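Local coordinates for aspartate aminotransferase (Leishmania major, PDB 4H51) that catalyses the pyridoxal-phosphate-dependent transfer of the amino group from L-aspartate to 2-oxoglutarate, working as a homodimer, at the interface of chains A and B. Numbering follows the deposited sequence. Chains: chain A/B, Aspartate aminotransferase.

Contact 1: the interface of chains A and B. Residues chain A 128, 131-132, 290, 293; chain B 20-21, 24-25.
B:Trp21 and B:Ile24 pack against A:Leu128, A:Val132 and A:Val290 in a largely apolar, water-rimmed patch of the homodimer interface, where the N-terminal arm of one subunit lies on the other. This is a worked example of arm exchange in class I aminotransferases: residues of helix 17-22 and the segment after it embrace the partner, here along helices 117-129 and 284-299 and the loop that follows the first of them, and so tie the two subunits together.

The wedge of the patch is A:Val132. Its CG1 methyl, turned anti to the carbonyl carbon (chi1 -66°), carries the contact, lying against CG1 of B:Ile24 (3.7 Å) and equally close to CE3 of the B:Trp21 ring. CG2 lies more loosely over the same face of the indole, 4.1 Å above the ring plane and offset toward its rim. Other groups hem in the ring's benzene end. CG of A:Leu128 is at the edge, in plane, while its CD2 reaches CH2 of B:Trp21 at 3.8 Å, the two side chains crossing at about a right angle. CG2 of A:Val290 meets CE3 at 3.7 Å, displaced from the ring plane to the side opposite A:Val132. Contacts on both sides of the ring plane and at its edge would be expected to restrict its rocking.

B:Ile24 packs beside it. Its CG1 rests on CB of A:Arg131, its CD1 touches CD1 of A:Leu128, and the same CD1 reaches tip to tip toward CG2 of A:Val293. That valine methyl also packs against the backbone carbonyl O of B:Gln25 (3.4 Å).

Water mediates polar links at the margin. Water 2 joins the backbone O of A:Arg131 (3.0 Å) to the backbone N of B:Gln25. Another bridge ends on the guanidinium of B:Arg20, whose NH1 lies 2.6 Å from water 3, itself 2.7 Å from the backbone O of A:Val132.

Contact 2: the interface of chains A and B. Residues chain A 24-25, 27; chain B 128, 131-132, 289-290, 293.
A:Ile24 inserts its side chain among B:Leu128, B:Val132, B:Val290 and B:Val293, and this apolar packing dominates the patch. The terminal methyl does most of the touching: CD1 of A:Ile24 is 3.9 Å from CD1 of B:Leu128, whose side chain it crosses roughly perpendicularly, and it also meets CG2 of B:Val132 and, end on, CG2 of B:Val293. The chain is nearly extended, CG1 lying anti to the backbone N (chi1 -159°), which carries CD1 in between B:Leu128 of helix 117-129 and B:Val293 of helix 287-299, while the CG2 branch turns to CG2 of B:Val290 at 4.0 Å. CB of B:Arg131 flanks CG1, so the isoleucine is gripped along its length. The side chain of A:Gln27 crosses that of B:Val293 obliquely, CG against CG2.

A second kind of contact sets carbon against polar backbone: CG2 of B:Val293 lies 3.3 Å from the carbonyl O of A:Gln25.

A hydrogen bond lies within the arm. The amide NE2 of A:Gln27 donates to the backbone O of A:Gln25 (3.2 Å, 163° at H), approaching from above the carbonyl plane, and may steady the bent side chain beside B:Val293.

Water supplies a polar bridge between subunits: water 4 lies 2.9 Å from the backbone N of A:Gln25 and 2.8 Å from the backbone O of B:Arg131.

Together these contacts fasten the N-terminal arm of chain A onto chain B and help hold the dimer.

Contact 1: the interface of chains A and B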
ATOM      1  N   LEU A 128      11.103   4.762   9.480  1.00 13.68           N
ATOM      2  CA  LEU A 128      11.147   4.701  10.918  1.00 13.67           C
ATOM      3  C   LEU A 128      12.538   5.038  11.476  1.00 13.77           C
ATOM      4  O   LEU A 128      12.674   5.800  12.434  1.00 14.59           O
ATOM      5  CB  LEU A 128      10.721   3.314  11.363  1.00 12.96           C
ATOM      6  CG  LEU A 128      10.786   3.043  12.846  1.00 13.23           C
ATOM      7  CD1 LEU A 128       9.871   3.988  13.621  1.00 13.02           C
ATOM      8  CD2 LEU A 128      10.440   1.581  13.165  1.00 12.28           C
ATOM      9  N   ARG A 131      13.975   8.500  12.354  1.00 18.47           N
ATOM     10  CA  ARG A 131      13.561   9.090  13.620  1.00 20.23           C
ATOM     11  C   ARG A 131      14.525   8.801  14.735  1.00 21.20           C
ATOM     12  O   ARG A 131      14.349   9.324  15.824  1.00 22.46           O
ATOM     13  CB  ARG A 131      12.189   8.576  14.087  1.00 21.66           C
ATOM     14  CG  ARG A 131      11.058   8.774  13.141  1.00 23.36           C
ATOM     15  CD  ARG A 131      10.908  10.226  12.788  1.00 26.50           C
ATOM     16  NE  ARG A 131       9.878  10.390  11.771  1.00 28.35           N
ATOM     17  CZ  ARG A 131       8.581  10.583  12.004  1.00 29.37           C
ATOM     18  NH1 ARG A 131       8.075  10.626  13.245  1.00 29.85           N
ATOM     19  NH2 ARG A 131       7.773  10.719  10.967  1.00 30.23           N
ATOM     20  N   VAL A 132      15.496   7.920  14.498  1.00 20.78           N
ATOM     21  CA  VAL A 132      16.419   7.530  15.545  1.00 21.27           C
ATOM     22  C   VAL A 132      17.864   7.735  15.126  1.00 21.27           C
ATOM     23  O   VAL A 132      18.710   7.818  15.991  1.00 20.44           O
ATOM     24  CB  VAL A 132      16.145   6.076  16.016  1.00 22.37           C
ATOM     25  CG1 VAL A 132      14.770   5.958  16.719  1.00 22.83           C
ATOM     26  CG2 VAL A 132      16.084   5.142  14.858  1.00 20.91           C
ATOM     27  N   VAL A 290       7.300   3.618  19.769  1.00 16.44           N
ATOM     28  CA  VAL A 290       7.694   3.171  18.392  1.00 15.17           C
ATOM     29  C   VAL A 290       6.453   2.771  17.576  1.00 14.66           C
ATOM     30  O   VAL A 290       6.309   3.162  16.398  1.00 13.13           O
ATOM     31  CB  VAL A 290       8.699   1.977  18.410  1.00 14.98           C
ATOM     32  CG1 VAL A 290       8.793   1.327  17.027  1.00 14.43           C
ATOM     33  CG2 VAL A 290      10.074   2.418  18.836  1.00 15.44           C
ATOM     34  N   VAL A 293       4.749   5.806  16.159  1.00 13.75           N
ATOM     35  CA  VAL A 293       5.454   6.340  14.974  1.00 14.06           C
ATOM     36  C   VAL A 293       5.161   5.463  13.717  1.00 13.83           C
ATOM     37  O   VAL A 293       4.840   5.948  12.630  1.00 13.32           O
ATOM     38  CB  VAL A 293       6.982   6.433  15.223  1.00 14.14           C
ATOM     39  CG1 VAL A 293       7.710   6.794  13.917  1.00 14.45           C
ATOM     40  CG2 VAL A 293       7.302   7.466  16.327  1.00 14.84           C
TER
ATOM     41  N   ARG B  20      19.779   4.736  21.551  1.00 29.60           N
ATOM     42  CA  ARG B  20      19.257   5.539  20.446  1.00 28.60           C
ATOM     43  C   ARG B  20      17.738   5.412  20.265  1.00 26.74           C
ATOM     44  O   ARG B  20      17.083   6.409  19.939  1.00 25.71           O
ATOM     45  CB  ARG B  20      19.884   5.173  19.108  1.00 30.83           C
ATOM     46  CG  ARG B  20      21.360   5.499  18.955  1.00 33.15           C
ATOM     47  CD  ARG B  20      21.804   5.386  17.483  1.00 33.26           C
ATOM     48  NE  ARG B  20      23.261   5.401  17.381  1.00 35.41           N
ATOM     49  CZ  ARG B  20      24.006   6.491  17.219  1.00 36.01           C
ATOM     50  NH1 ARG B  20      23.457   7.696  17.091  1.00 36.23           N
ATOM     51  NH2 ARG B  20      25.313   6.371  17.140  1.00 38.08           N
ATOM     52  N   TRP B  21      17.196   4.198  20.404  1.00 25.92           N
ATOM     53  CA  TRP B  21      15.759   4.001  20.326  1.00 24.75           C
ATOM     54  C   TRP B  21      15.043   4.699  21.459  1.00 26.56           C
ATOM     55  O   TRP B  21      13.911   5.143  21.306  1.00 24.32           O
ATOM     56  CB  TRP B  21      15.354   2.515  20.297  1.00 23.59           C
ATOM     57  CG  TRP B  21      15.585   1.882  18.929  1.00 21.82           C
ATOM     58  CD1 TRP B  21      16.691   1.121  18.529  1.00 21.87           C
ATOM     59  CD2 TRP B  21      14.717   1.948  17.747  1.00 20.31           C
ATOM     60  NE1 TRP B  21      16.570   0.747  17.214  1.00 21.09           N
ATOM     61  CE2 TRP B  21      15.410   1.196  16.687  1.00 19.90           C
ATOM     62  CE3 TRP B  21      13.482   2.538  17.457  1.00 19.15           C
ATOM     63  CZ2 TRP B  21      14.870   1.043  15.429  1.00 18.98           C
ATOM     64  CZ3 TRP B  21      12.959   2.389  16.182  1.00 18.61           C
ATOM     65  CH2 TRP B  21      13.628   1.659  15.186  1.00 18.44           C
ATOM     66  N   ILE B  24      13.434   8.067  20.569  1.00 26.58           N
ATOM     67  CA  ILE B  24      12.321   8.243  19.622  1.00 25.44           C
ATOM     68  C   ILE B  24      11.117   8.916  20.328  1.00 25.43           C
ATOM     69  O   ILE B  24      10.793   8.592  21.469  1.00 24.92           O
ATOM     70  CB  ILE B  24      11.902   6.897  18.966  1.00 25.06           C
ATOM     71  CG1 ILE B  24      11.389   7.138  17.535  1.00 23.97           C
ATOM     72  CG2 ILE B  24      10.911   6.148  19.850  1.00 25.03           C
ATOM     73  CD1 ILE B  24      10.956   5.889  16.819  1.00 23.34           C
ATOM     74  N   GLN B  25      10.504   9.884  19.665  1.00 25.76           N
ATOM     75  CA  GLN B  25       9.392  10.639  20.253  1.00 26.78           C
ATOM     76  C   GLN B  25       8.054  10.093  19.827  1.00 26.22           C
ATOM     77  O   GLN B  25       7.782   9.919  18.647  1.00 26.00           O
ATOM     78  CB  GLN B  25       9.459  12.137  19.888  1.00 27.39           C
ATOM     79  CG  GLN B  25      10.736  12.847  20.379  1.00 28.01           C
ATOM     80  CD  GLN B  25      10.637  14.337  20.168  1.00 28.89           C
ATOM     81  OE1 GLN B  25       9.588  14.922  20.459  1.00 30.05           O
ATOM     82  NE2 GLN B  25      11.703  14.963  19.640  1.00 27.94           N
TER
HETATM   83  O   HOH W   1      18.118   8.413  18.276  1.00 28.00           O
HETATM   84  O   HOH W   2      12.159  10.858  17.116  1.00 29.83           O
HETATM   85  O   HOH W   3      21.204   8.784  16.342  1.00 34.55           O

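Contact 2: the interface of chains A and B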
ATOM      1  N   ILE A  24       8.193  17.697 -16.568  1.00 20.38           N
ATOM      2  CA  ILE A  24       8.426  16.571 -15.688  1.00 20.06           C
ATOM      3  C   ILE A  24       9.496  15.675 -16.264  1.00 20.55           C
ATOM      4  O   ILE A  24       9.501  15.409 -17.449  1.00 20.78           O
ATOM      5  CB  ILE A  24       7.121  15.772 -15.393  1.00 18.37           C
ATOM      6  CG1 ILE A  24       7.312  14.965 -14.117  1.00 18.17           C
ATOM      7  CG2 ILE A  24       6.707  14.882 -16.553  1.00 18.61           C
ATOM      8  CD1 ILE A  24       6.019  14.315 -13.622  1.00 17.28           C
ATOM      9  N   GLN A  25      10.417  15.249 -15.408  1.00 22.18           N
ATOM     10  CA  GLN A  25      11.565  14.424 -15.805  1.00 23.29           C
ATOM     11  C   GLN A  25      11.230  12.933 -15.760  1.00 22.44           C
ATOM     12  O   GLN A  25      10.900  12.390 -14.703  1.00 20.45           O
ATOM     13  CB  GLN A  25      12.758  14.735 -14.877  1.00 26.32           C
ATOM     14  CG  GLN A  25      13.965  13.789 -14.967  1.00 28.96           C
ATOM     15  CD  GLN A  25      14.607  13.707 -16.355  1.00 33.07           C
ATOM     16  OE1 GLN A  25      14.909  14.731 -16.987  1.00 40.59           O
ATOM     17  NE2 GLN A  25      14.848  12.486 -16.824  1.00 35.88           N
ATOM     18  N   GLN A  27      11.543   8.977 -15.671  1.00 21.40           N
ATOM     19  CA  GLN A  27      12.418   8.060 -14.957  1.00 21.58           C
ATOM     20  C   GLN A  27      12.576   6.756 -15.726  1.00 22.18           C
ATOM     21  O   GLN A  27      11.631   6.271 -16.322  1.00 21.68           O
ATOM     22  CB  GLN A  27      11.816   7.766 -13.583  1.00 21.68           C
ATOM     23  CG  GLN A  27      11.598   9.006 -12.714  1.00 22.49           C
ATOM     24  CD  GLN A  27      12.882   9.681 -12.359  1.00 23.65           C
ATOM     25  OE1 GLN A  27      13.776   9.052 -11.803  1.00 26.69           O
ATOM     26  NE2 GLN A  27      12.987  10.959 -12.666  1.00 23.77           N
TER
ATOM     27  N   LEU B 128       3.755  12.905  -6.631  1.00 12.72           N
ATOM     28  CA  LEU B 128       3.962  13.180  -8.057  1.00 12.99           C
ATOM     29  C   LEU B 128       4.068  14.702  -8.344  1.00 13.13           C
ATOM     30  O   LEU B 128       4.865  15.157  -9.177  1.00 13.46           O
ATOM     31  CB  LEU B 128       2.812  12.578  -8.869  1.00 12.66           C
ATOM     32  CG  LEU B 128       2.773  12.838 -10.383  1.00 13.22           C
ATOM     33  CD1 LEU B 128       3.968  12.210 -11.108  1.00 13.02           C
ATOM     34  CD2 LEU B 128       1.473  12.284 -10.954  1.00 13.06           C
ATOM     35  N   ARG B 131       7.159  16.772  -8.310  1.00 16.65           N
ATOM     36  CA  ARG B 131       8.030  16.723  -9.495  1.00 18.62           C
ATOM     37  C   ARG B 131       7.695  17.747 -10.582  1.00 18.75           C
ATOM     38  O   ARG B 131       8.431  17.851 -11.561  1.00 19.04           O
ATOM     39  CB  ARG B 131       8.034  15.322 -10.100  1.00 20.14           C
ATOM     40  CG  ARG B 131       8.300  14.188  -9.107  1.00 21.57           C
ATOM     41  CD  ARG B 131       9.659  14.371  -8.482  1.00 25.94           C
ATOM     42  NE  ARG B 131       9.883  13.419  -7.419  1.00 27.55           N
ATOM     43  CZ  ARG B 131      10.380  12.207  -7.613  1.00 29.91           C
ATOM     44  NH1 ARG B 131      10.726  11.799  -8.845  1.00 29.99           N
ATOM     45  NH2 ARG B 131      10.551  11.419  -6.562  1.00 29.65           N
ATOM     46  N   VAL B 132       6.568  18.453 -10.412  1.00 18.56           N
ATOM     47  CA  VAL B 132       6.032  19.414 -11.393  1.00 19.17           C
ATOM     48  C   VAL B 132       6.011  20.821 -10.753  1.00 18.68           C
ATOM     49  O   VAL B 132       6.130  21.823 -11.446  1.00 18.36           O
ATOM     50  CB  VAL B 132       4.594  19.011 -11.832  1.00 20.86           C
ATOM     51  CG1 VAL B 132       4.248  19.623 -13.166  1.00 23.48           C
ATOM     52  CG2 VAL B 132       4.460  17.507 -11.924  1.00 20.85           C
ATOM     53  N   ASP B 289       6.014   9.703 -19.837  1.00 18.55           N
ATOM     54  CA  ASP B 289       6.956  10.280 -18.874  1.00 18.41           C
ATOM     55  C   ASP B 289       6.307  10.357 -17.474  1.00 16.67           C
ATOM     56  O   ASP B 289       6.916  10.023 -16.460  1.00 16.48           O
ATOM     57  CB  ASP B 289       7.375  11.686 -19.303  1.00 18.76           C
ATOM     58  CG  ASP B 289       8.379  11.704 -20.445  1.00 20.50           C
ATOM     59  OD1 ASP B 289       8.791  10.611 -20.918  1.00 20.50           O
ATOM     60  OD2 ASP B 289       8.728  12.844 -20.848  1.00 20.13           O
ATOM     61  N   VAL B 290       5.075  10.839 -17.418  1.00 15.78           N
ATOM     62  CA  VAL B 290       4.344  10.907 -16.134  1.00 14.53           C
ATOM     63  C   VAL B 290       4.178   9.509 -15.536  1.00 14.48           C
ATOM     64  O   VAL B 290       4.420   9.302 -14.337  1.00 14.21           O
ATOM     65  CB  VAL B 290       2.970  11.615 -16.277  1.00 13.99           C
ATOM     66  CG1 VAL B 290       2.157  11.529 -14.963  1.00 13.17           C
ATOM     67  CG2 VAL B 290       3.161  13.071 -16.628  1.00 13.69           C
ATOM     68  N   VAL B 293       7.219   8.248 -13.816  1.00 13.35           N
ATOM     69  CA  VAL B 293       7.371   8.814 -12.475  1.00 12.78           C
ATOM     70  C   VAL B 293       6.442   8.125 -11.474  1.00 12.24           C
ATOM     71  O   VAL B 293       6.845   7.790 -10.380  1.00 11.24           O
ATOM     72  CB  VAL B 293       7.135  10.344 -12.488  1.00 12.77           C
ATOM     73  CG1 VAL B 293       7.234  10.923 -11.087  1.00 12.08           C
ATOM     74  CG2 VAL B 293       8.130  11.056 -13.442  1.00 13.79           C
TER
HETATM   75  O   HOH W   4      10.448  16.353 -12.696  1.00 22.34           O

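Contacts 1 and 2 are overlapping two-fold counterparts with the chains exchanged, their C-alpha centres about 32 Å apart. Ile24 and Gln25 of the arm face Leu128, Arg131, Val132, Val290 and Val293 of the partner in both, so each subunit gives an arm and receives one. Arm residues 20 and 21 are described in contact 1, residues 27 and 289 in contact 2. The copies are not identical in detail: Val132 takes a different rotamer in each, with chi1 near -66° in contact 1 and -158° in contact 2. Ile24 is the common centre of both halves, and its surroundings differ at least in that rotamer.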